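PDB 5Z6E: DUF1881 domain-containing protein from Neurospora crassa, which is of unsettled function; its isolated N-terminal beta gamma-crystallin domain, the part present here, binds calcium at a site that the adjoining Ig-like domain renders inoperative. Local coordinates for residues K51-Q56 against R84-D89. Sequence-based numbering, arbitrary orientation.
Sequences KVIAWQ and RVVDDD. With K (potassium ion), chain C; CA (calcium ion), chain B.
Lys-51 and Val-86 face each other as a hydrogen-bonded antiparallel pair, as do Ile-53 and Arg-84. The straightest of the four backbone bonds runs from Val-86 N to Lys-51 O (2.8 Å, 173° at the hydrogen). The non-hydrogen-bonded pair between them, Val-52 and Val-85, is buried on the opposite face.

The tight part of the partly exposed face is largely apolar, with the Arg-84 chain laid along it. Ile-53 CD1 meets Val-86 CG2 at 3.8 Å, the side chains crossing at about a right angle. Val-86 CG1 sits over the centre of one guanidinium face of Arg-84. The Trp-55 ring lies alongside, its edge atom CH2 touching Arg-84 CD at 3.8 Å, nearly coplanar with the guanidinium. Arg-84 NE forms a salt bridge with Asp-30. With CG anti to the backbone N (chi1 162°), Lys-51 lays CG on Val-86 CG2 at 3.9 Å. Asp-88 OD1 lies beside Lys-51 CB and CD.

The lysine's polar end is looser. Lys-51 NZ makes a weak bond to Asp-89 O (3.4 Å) and stays 5.4 Å from Asp-88 OD1. Asp-87 is exposed and points away. Shortened to an alanine, Lys-51 would probably leave the Asp-89 carbonyl without its weak partner and bare one side of Val-86 CG2. Asp-88 OD2 binds potassium at 2.5 Å; at the far end Gln-56 O binds calcium.

Strands 50-55 and 82-87 are the inner two of a four-stranded antiparallel sheet; 64-67 lies beside the first, 29-32 beside the second. Val-52 and Val-85 pack against Val-10 of the domain's other sheet.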
loop_
_atom_site.group_PDB
_atom_site.type_symbol
_atom_site.label_atom_id
_atom_site.label_comp_id
_atom_site.label_asym_id
_atom_site.label_seq_id
_atom_site.Cartn_x
_atom_site.Cartn_y
_atom_site.Cartn_z
ATOM N N LYS A 51 -6.423 -3.074 5.655
ATOM C CA LYS A 51 -6.432 -3.707 4.346
ATOM C C LYS A 51 -6.178 -2.634 3.294
ATOM O O LYS A 51 -6.698 -1.518 3.409
ATOM C CB LYS A 51 -7.773 -4.416 4.133
ATOM C CG LYS A 51 -8.143 -4.760 2.718
ATOM C CD LYS A 51 -9.441 -5.546 2.760
ATOM C CE LYS A 51 -9.929 -5.933 1.376
ATOM N NZ LYS A 51 -11.237 -6.661 1.468
ATOM N N VAL A 52 -5.358 -2.949 2.296
ATOM C CA VAL A 52 -5.072 -2.000 1.222
ATOM C C VAL A 52 -5.785 -2.409 -0.064
ATOM O O VAL A 52 -5.631 -3.533 -0.527
ATOM C CB VAL A 52 -3.565 -1.892 0.949
ATOM C CG1 VAL A 52 -3.288 -0.848 -0.141
ATOM C CG2 VAL A 52 -2.804 -1.528 2.222
ATOM N N ILE A 53 -6.565 -1.492 -0.624
ATOM C CA ILE A 53 -7.151 -1.676 -1.944
ATOM C C ILE A 53 -6.336 -0.815 -2.899
ATOM O O ILE A 53 -6.223 0.381 -2.679
ATOM C CB ILE A 53 -8.626 -1.266 -1.964
ATOM C CG1 ILE A 53 -9.419 -2.138 -0.986
ATOM C CG2 ILE A 53 -9.191 -1.365 -3.369
ATOM C CD1 ILE A 53 -10.768 -1.567 -0.642
ATOM N N ALA A 54 -5.759 -1.413 -3.936
ATOM C CA ALA A 54 -4.718 -0.727 -4.696
ATOM C C ALA A 54 -4.910 -0.818 -6.207
ATOM O O ALA A 54 -5.345 -1.846 -6.723
ATOM C CB ALA A 54 -3.351 -1.294 -4.319
ATOM N N TRP A 55 -4.531 0.249 -6.915
ATOM C CA TRP A 55 -4.618 0.277 -8.371
ATOM C C TRP A 55 -3.348 0.795 -9.033
ATOM O O TRP A 55 -2.663 1.700 -8.524
ATOM C CB TRP A 55 -5.769 1.165 -8.851
ATOM C CG TRP A 55 -7.147 0.790 -8.403
ATOM C CD1 TRP A 55 -8.059 0.027 -9.085
ATOM C CD2 TRP A 55 -7.792 1.216 -7.207
ATOM N NE1 TRP A 55 -9.232 -0.053 -8.366
ATOM C CE2 TRP A 55 -9.089 0.664 -7.207
ATOM C CE3 TRP A 55 -7.392 2.001 -6.122
ATOM C CZ2 TRP A 55 -9.989 0.877 -6.166
ATOM C CZ3 TRP A 55 -8.292 2.209 -5.082
ATOM C CH2 TRP A 55 -9.574 1.648 -5.115
ATOM N N GLN A 56 -3.083 0.245 -10.208
ATOM C CA GLN A 56 -2.053 0.743 -11.104
ATOM C C GLN A 56 -2.265 2.207 -11.525
ATOM O O GLN A 56 -1.323 2.988 -11.550
ATOM C CB GLN A 56 -2.005 -0.151 -12.342
ATOM C CG GLN A 56 -0.940 0.223 -13.341
ATOM C CD GLN A 56 -0.935 -0.704 -14.537
ATOM O OE1 GLN A 56 -1.901 -1.432 -14.777
ATOM N NE2 GLN A 56 0.156 -0.680 -15.300
ATOM N N ARG A 84 -6.491 2.766 -1.254
ATOM C CA ARG A 84 -7.284 3.110 -0.085
ATOM C C ARG A 84 -6.869 2.188 1.046
ATOM O O ARG A 84 -6.612 1.009 0.817
ATOM C CB ARG A 84 -8.784 2.956 -0.357
ATOM C CG ARG A 84 -9.281 3.605 -1.633
ATOM C CD ARG A 84 -10.756 3.295 -1.856
ATOM N NE ARG A 84 -11.548 3.639 -0.681
ATOM C CZ ARG A 84 -12.617 2.964 -0.267
ATOM N NH1 ARG A 84 -13.037 1.890 -0.932
ATOM N NH2 ARG A 84 -13.267 3.363 0.823
ATOM N N VAL A 85 -6.795 2.718 2.261
ATOM C CA VAL A 85 -6.603 1.870 3.430
ATOM C C VAL A 85 -7.957 1.746 4.126
ATOM O O VAL A 85 -8.564 2.749 4.516
ATOM C CB VAL A 85 -5.548 2.437 4.379
ATOM C CG1 VAL A 85 -5.191 1.400 5.454
ATOM C CG2 VAL A 85 -4.290 2.859 3.594
ATOM N N VAL A 86 -8.445 0.517 4.245
ATOM C CA VAL A 86 -9.781 0.279 4.773
ATOM C C VAL A 86 -9.737 -0.755 5.897
ATOM O O VAL A 86 -8.756 -1.483 6.051
ATOM C CB VAL A 86 -10.749 -0.202 3.662
ATOM C CG1 VAL A 86 -10.828 0.831 2.534
ATOM C CG2 VAL A 86 -10.314 -1.568 3.124
ATOM N N ASP A 87 -10.806 -0.819 6.682
ATOM C CA ASP A 87 -10.939 -1.854 7.707
ATOM C C ASP A 87 -10.801 -3.256 7.097
ATOM O O ASP A 87 -11.374 -3.544 6.038
ATOM C CB ASP A 87 -12.280 -1.714 8.418
ATOM C CG ASP A 87 -12.397 -2.634 9.603
ATOM O OD1 ASP A 87 -11.422 -2.730 10.387
ATOM O OD2 ASP A 87 -13.462 -3.278 9.740
ATOM N N ASP A 88 -10.032 -4.118 7.760
ATOM C CA ASP A 88 -9.696 -5.427 7.193
ATOM C C ASP A 88 -10.818 -6.424 7.422
ATOM O O ASP A 88 -10.770 -7.229 8.351
ATOM C CB ASP A 88 -8.382 -5.948 7.785
ATOM C CG ASP A 88 -7.854 -7.182 7.058
ATOM O OD1 ASP A 88 -8.410 -7.538 6.006
ATOM O OD2 ASP A 88 -6.881 -7.797 7.542
ATOM N N ASP A 89 -11.818 -6.369 6.546
ATOM C CA ASP A 89 -12.998 -7.217 6.643
ATOM C C ASP A 89 -13.318 -7.761 5.252
ATOM O O ASP A 89 -13.178 -7.049 4.253
ATOM C CB ASP A 89 -14.173 -6.422 7.217
ATOM C CG ASP A 89 -15.350 -7.302 7.612
ATOM O OD1 ASP A 89 -15.670 -8.269 6.894
ATOM O OD2 ASP A 89 -15.971 -7.006 8.648
HETATM K K K C . -4.557 -6.854 7.884
HETATM CA CA CA B . 0.861 3.796 -12.074
HETATM O O HOH W 1 1.685 2.401 -13.764
HETATM O O HOH W 2 1.998 5.700 -13.196
HETATM O O HOH W 3 -3.308 -8.806 8.506
#